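Local coordinates for CG4930 (Drosophila melanogaster, PDB 3ISM), which inhibits endonuclease G by binding the nuclease in a protein-protein complex, at residues Ala252-Ile256 and Leu276-Tyr280; Tyr292-Phe297 and Leu321-Cys325. The protein carries 1 engineered substitution. One frame throughout, in Å; residues are numbered along the deposited sequence. Where two conformers were deposited one is given.

How the interactions relate
Both contacts sit in the same all-helical domain at the C-terminal end of the chain, with centres about 12 Å apart, and they follow each other in sequence: interaction 1 closes before interaction 2 opens. Interaction 1 pairs helix 238-261 with helix 267-287; interaction 2 holds the next helix, 290-305, against the loop that follows helix 309-317. They meet directly, Y280 CE2 lying 3.3 Å from Y292 CD1, L277 CD1 3.6 Å from W295 CZ3 and R253 CD 3.4 Å from W295 CD2. Helix 290-305 lies between the helical pair and the loop, and its Y292 and I296 touch both, so one continuous core runs from the hairpin to the loop.

Interaction 1. Residues Ala252-Ile256 and Leu276-Tyr280; sequences AREII and LLQEY
Two helical turns lie side by side and nearly antiparallel. The segments 252-256 and 276-280 have axes 10.4 Å apart at closest approach, with N-to-C directions 162° apart (signed crossing -162°). The CA atoms of A252 and Y280 stand 6.8 Å apart and those of I256 and L277 7.4 Å, which sets the register. Start at A252: its small CB points across and lies over one face of the Y280 ring, 4.0 Å from Y280 CG, while A252 O comes within 3.6 Å of L276 CD2. R253 leaves its helix sideways, and its m, t, m side chain (chi1 to chi3) carries the guanidinium back to the partner, where NH1 donates a hydrogen bond of 2.9 Å to Y280 OH; Y280, with chi1 t, meets the guanidinium edge near its plane. I255 reaches in from the margin, its CG2 3.5 Å from L276 CD2. I256, m and t, points at the other helix and touches two leucines, CG1 to L276 CD2 at 3.8 Å and CD1 to L277 CD1 at 3.9 Å; both leucines are t, p. Y222 of helix 220-229 packs on A252, L276 and Y280, while helix 290-305 covers L277. This is the antiparallel helical hairpin of consecutive helices 238-261 and 267-287, within an all-helical bundle domain.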
loop_
_atom_site.group_PDB
_atom_site.type_symbol
_atom_site.label_atom_id
_atom_site.label_comp_id
_atom_site.label_asym_id
_atom_site.label_seq_id
_atom_site.Cartn_x
_atom_site.Cartn_y
_atom_site.Cartn_z
ATOM N N ALA C 252 33.787 -16.415 -21.426
ATOM C CA ALA C 252 33.808 -15.301 -22.356
ATOM C C ALA C 252 35.231 -14.744 -22.440
ATOM O O ALA C 252 35.737 -14.478 -23.531
ATOM C CB ALA C 252 32.826 -14.230 -21.924
ATOM N N ARG C 253 35.879 -14.614 -21.281
ATOM C CA ARG C 253 37.230 -14.054 -21.186
ATOM C C ARG C 253 38.281 -14.902 -21.900
ATOM O O ARG C 253 39.248 -14.361 -22.453
ATOM C CB ARG C 253 37.643 -13.874 -19.723
ATOM C CG ARG C 253 36.797 -12.890 -18.946
ATOM C CD ARG C 253 37.475 -12.471 -17.657
ATOM N NE ARG C 253 37.665 -13.575 -16.720
ATOM C CZ ARG C 253 36.837 -13.863 -15.718
ATOM N NH1 ARG C 253 35.747 -13.133 -15.515
ATOM N NH2 ARG C 253 37.101 -14.886 -14.918
ATOM N N GLU C 254 38.088 -16.226 -21.882
ATOM C CA GLU C 254 39.084 -17.159 -22.425
ATOM C C GLU C 254 39.068 -17.294 -23.957
ATOM O O GLU C 254 40.118 -17.499 -24.573
ATOM C CB GLU C 254 38.985 -18.531 -21.747
ATOM C CG GLU C 254 39.639 -18.596 -20.358
ATOM C CD GLU C 254 41.157 -18.836 -20.392
ATOM O OE1 GLU C 254 41.782 -18.729 -21.473
ATOM O OE2 GLU C 254 41.731 -19.140 -19.320
ATOM N N ILE C 255 37.887 -17.185 -24.565
ATOM C CA ILE C 255 37.792 -17.206 -26.030
ATOM C C ILE C 255 38.277 -15.876 -26.643
ATOM O O ILE C 255 38.916 -15.878 -27.702
ATOM C CB ILE C 255 36.368 -17.617 -26.534
ATOM C CG1 ILE C 255 36.288 -17.593 -28.067
ATOM C CG2 ILE C 255 35.296 -16.744 -25.922
ATOM C CD1 ILE C 255 34.920 -17.953 -28.638
ATOM N N ILE C 256 37.980 -14.757 -25.966
ATOM C CA ILE C 256 38.466 -13.429 -26.362
ATOM C C ILE C 256 40.001 -13.434 -26.441
ATOM O O ILE C 256 40.585 -12.955 -27.414
ATOM C CB ILE C 256 37.973 -12.319 -25.381
ATOM C CG1 ILE C 256 36.457 -12.117 -25.504
ATOM C CG2 ILE C 256 38.695 -10.989 -25.633
ATOM C CD1 ILE C 256 35.841 -11.225 -24.420
ATOM N N LEU C 276 31.783 -9.883 -28.494
ATOM C CA LEU C 276 31.575 -10.555 -27.211
ATOM C C LEU C 276 31.907 -9.661 -26.012
ATOM O O LEU C 276 31.163 -9.638 -25.028
ATOM C CB LEU C 276 32.376 -11.864 -27.151
ATOM C CG LEU C 276 32.364 -12.663 -25.841
ATOM C CD1 LEU C 276 30.947 -12.974 -25.386
ATOM C CD2 LEU C 276 33.150 -13.941 -25.980
ATOM N N LEU C 277 33.009 -8.922 -26.112
ATOM C CA LEU C 277 33.494 -8.079 -25.022
ATOM C C LEU C 277 32.504 -6.991 -24.624
ATOM O O LEU C 277 32.443 -6.609 -23.455
ATOM C CB LEU C 277 34.844 -7.452 -25.390
ATOM C CG LEU C 277 35.671 -6.734 -24.312
ATOM C CD1 LEU C 277 35.895 -7.599 -23.067
ATOM C CD2 LEU C 277 37.004 -6.264 -24.895
ATOM N N GLN C 278 31.732 -6.502 -25.593
ATOM C CA GLN C 278 30.709 -5.494 -25.320
ATOM C C GLN C 278 29.522 -6.088 -24.553
ATOM O O GLN C 278 28.999 -5.458 -23.625
ATOM C CB GLN C 278 30.243 -4.811 -26.610
ATOM C CG GLN C 278 29.435 -3.531 -26.368
ATOM C CD GLN C 278 29.073 -2.794 -27.644
ATOM O OE1 GLN C 278 28.954 -3.393 -28.715
ATOM N NE2 GLN C 278 28.882 -1.482 -27.532
ATOM N N GLU C 279 29.117 -7.300 -24.930
ATOM C CA GLU C 279 28.009 -7.940 -24.241
ATOM C C GLU C 279 28.409 -8.554 -22.899
ATOM O O GLU C 279 27.640 -8.486 -21.933
ATOM C CB GLU C 279 27.266 -8.926 -25.148
ATOM C CG GLU C 279 26.519 -8.251 -26.314
ATOM C CD GLU C 279 25.994 -6.854 -25.986
ATOM O OE1 GLU C 279 25.274 -6.691 -24.971
ATOM O OE2 GLU C 279 26.298 -5.918 -26.756
ATOM N N TYR C 280 29.616 -9.110 -22.819
ATOM C CA TYR C 280 30.129 -9.582 -21.543
ATOM C C TYR C 280 30.260 -8.410 -20.558
ATOM O O TYR C 280 29.877 -8.543 -19.394
ATOM C CB TYR C 280 31.442 -10.351 -21.708
ATOM C CG TYR C 280 32.205 -10.546 -20.420
ATOM C CD1 TYR C 280 31.607 -11.137 -19.303
ATOM C CD2 TYR C 280 33.527 -10.146 -20.317
ATOM C CE1 TYR C 280 32.309 -11.293 -18.118
ATOM C CE2 TYR C 280 34.238 -10.315 -19.142
ATOM C CZ TYR C 280 33.627 -10.885 -18.050
ATOM O OH TYR C 280 34.347 -11.040 -16.890
#

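Interaction 2. Residues Tyr292-Phe297 and Leu321-Cys325; sequences YNSWIF and LGPSC
One turn of helix, 292-297, meets an irregular segment, 321-325, whose backbone is extended from P323 onwards, with N293 CA 4.8 Å from P323 CA and I296 CA 6.5 Å from G322 CA. Y292, chi1 t, sends its hydroxyl across to donate to a backbone carbonyl, Y292 OH to L321 O at 3.0 Å. N293, one residue on, has CB sideways, but with chi1 m its carboxamide reaches the loop: S324 N donates to N293 OD1 at 2.8 Å, and N293 ND2 makes a weak hydrogen bond to Y332 OH. These side-chain to main-chain bonds join helix 290-305 to the loop after helix 309-317 in this all-helical domain. Several other loop polar groups have outside partners: G322 N with Y343 OH, G322 O with K281 NZ, S324 OG with D328 OD2 and C325 N with D328 OD1. Apolar packing comes from P323, its CD 4.0 Å from I296 CG2 and its CG 3.7 Å from F297 CE2. I296 CG1 also makes a van der Waals approach of 3.3 Å to L321 O.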
loop_
_atom_site.group_PDB
_atom_site.type_symbol
_atom_site.label_atom_id
_atom_site.label_comp_id
_atom_site.label_asym_id
_atom_site.label_seq_id
_atom_site.Cartn_x
_atom_site.Cartn_y
_atom_site.Cartn_z
ATOM N N TYR C 292 35.723 -8.051 -14.042
ATOM C CA TYR C 292 35.901 -7.375 -15.308
ATOM C C TYR C 292 36.886 -6.218 -15.170
ATOM O O TYR C 292 37.772 -6.051 -16.009
ATOM C CB TYR C 292 34.559 -6.858 -15.832
ATOM C CG TYR C 292 34.655 -6.327 -17.233
ATOM C CD1 TYR C 292 34.321 -7.127 -18.307
ATOM C CD2 TYR C 292 35.099 -5.026 -17.486
ATOM C CE1 TYR C 292 34.424 -6.665 -19.597
ATOM C CE2 TYR C 292 35.194 -4.544 -18.772
ATOM C CZ TYR C 292 34.862 -5.373 -19.828
ATOM O OH TYR C 292 34.948 -4.920 -21.123
ATOM N N ASN C 293 36.735 -5.433 -14.103
ATOM C CA ASN C 293 37.559 -4.243 -13.880
ATOM C C ASN C 293 39.036 -4.538 -13.617
ATOM O O ASN C 293 39.902 -3.719 -13.922
ATOM C CB ASN C 293 36.974 -3.394 -12.749
ATOM C CG ASN C 293 35.699 -2.683 -13.160
ATOM O OD1 ASN C 293 35.346 -2.657 -14.342
ATOM N ND2 ASN C 293 34.992 -2.114 -12.185
ATOM N N SER C 294 39.314 -5.710 -13.060
ATOM C CA SER C 294 40.682 -6.149 -12.868
ATOM C C SER C 294 41.259 -6.671 -14.184
ATOM O O SER C 294 42.336 -6.242 -14.612
ATOM C CB SER C 294 40.743 -7.227 -11.784
ATOM O OG SER C 294 39.798 -6.948 -10.765
ATOM N N TRP C 295 40.522 -7.579 -14.824
ATOM C CA TRP C 295 40.985 -8.305 -16.015
ATOM C C TRP C 295 41.104 -7.424 -17.253
ATOM O O TRP C 295 42.001 -7.636 -18.075
ATOM C CB TRP C 295 40.056 -9.495 -16.294
ATOM C CG TRP C 295 40.224 -10.193 -17.635
ATOM C CD1 TRP C 295 41.072 -11.223 -17.925
ATOM C CD2 TRP C 295 39.485 -9.934 -18.842
ATOM N NE1 TRP C 295 40.917 -11.616 -19.234
ATOM C CE2 TRP C 295 39.954 -10.839 -19.822
ATOM C CE3 TRP C 295 38.478 -9.022 -19.190
ATOM C CZ2 TRP C 295 39.451 -10.859 -21.127
ATOM C CZ3 TRP C 295 37.977 -9.044 -20.489
ATOM C CH2 TRP C 295 38.462 -9.959 -21.439
ATOM N N ILE C 296 40.207 -6.446 -17.395
ATOM C CA ILE C 296 40.208 -5.601 -18.601
ATOM C C ILE C 296 41.538 -4.836 -18.771
ATOM O O ILE C 296 41.983 -4.587 -19.897
ATOM C CB ILE C 296 38.932 -4.686 -18.703
ATOM C CG1 ILE C 296 38.663 -4.259 -20.148
ATOM C CG2 ILE C 296 38.991 -3.484 -17.735
ATOM C CD1 ILE C 296 38.329 -5.384 -21.084
ATOM N N PHE C 297 42.179 -4.524 -17.644
ATOM C CA PHE C 297 43.511 -3.928 -17.612
ATOM C C PHE C 297 44.576 -4.879 -18.140
ATOM O O PHE C 297 45.498 -4.452 -18.849
ATOM C CB PHE C 297 43.876 -3.515 -16.188
ATOM C CG PHE C 297 43.401 -2.147 -15.810
ATOM C CD1 PHE C 297 44.181 -1.028 -16.079
ATOM C CD2 PHE C 297 42.182 -1.974 -15.165
ATOM C CE1 PHE C 297 43.751 0.243 -15.723
ATOM C CE2 PHE C 297 41.736 -0.705 -14.802
ATOM C CZ PHE C 297 42.522 0.407 -15.082
ATOM N N LEU C 321 35.083 0.159 -23.863
ATOM C CA LEU C 321 35.102 -1.192 -23.297
ATOM C C LEU C 321 36.022 -1.314 -22.089
ATOM O O LEU C 321 36.467 -2.407 -21.723
ATOM C CB LEU C 321 35.418 -2.238 -24.373
ATOM C CG LEU C 321 34.369 -2.278 -25.498
ATOM C CD1 LEU C 321 34.652 -3.408 -26.482
ATOM C CD2 LEU C 321 32.926 -2.364 -24.938
ATOM N N GLY C 322 36.280 -0.175 -21.458
ATOM C CA GLY C 322 37.095 -0.124 -20.257
ATOM C C GLY C 322 36.321 -0.544 -19.031
ATOM O O GLY C 322 35.258 -1.161 -19.153
ATOM N N PRO C 323 36.860 -0.228 -17.842
ATOM C CA PRO C 323 36.217 -0.518 -16.570
ATOM C C PRO C 323 34.757 -0.082 -16.549
ATOM O O PRO C 323 34.400 0.935 -17.161
ATOM C CB PRO C 323 37.038 0.304 -15.571
ATOM C CG PRO C 323 38.408 0.323 -16.164
ATOM C CD PRO C 323 38.166 0.435 -17.653
ATOM N N SER C 324 33.916 -0.871 -15.884
ATOM C CA SER C 324 32.508 -0.507 -15.710
ATOM C C SER C 324 32.389 0.707 -14.793
ATOM O O SER C 324 33.175 0.842 -13.848
ATOM C CB SER C 324 31.734 -1.677 -15.129
ATOM O OG SER C 324 30.345 -1.415 -15.122
ATOM N N CYS C 325 31.414 1.578 -15.072
ATOM C CA CYS C 325 31.224 2.797 -14.276
ATOM C C CYS C 325 29.777 3.310 -14.287
ATOM O O CYS C 325 28.876 2.641 -14.817
ATOM C CB CYS C 325 32.216 3.890 -14.708
ATOM S SG CYS C 325 31.882 4.628 -16.299
#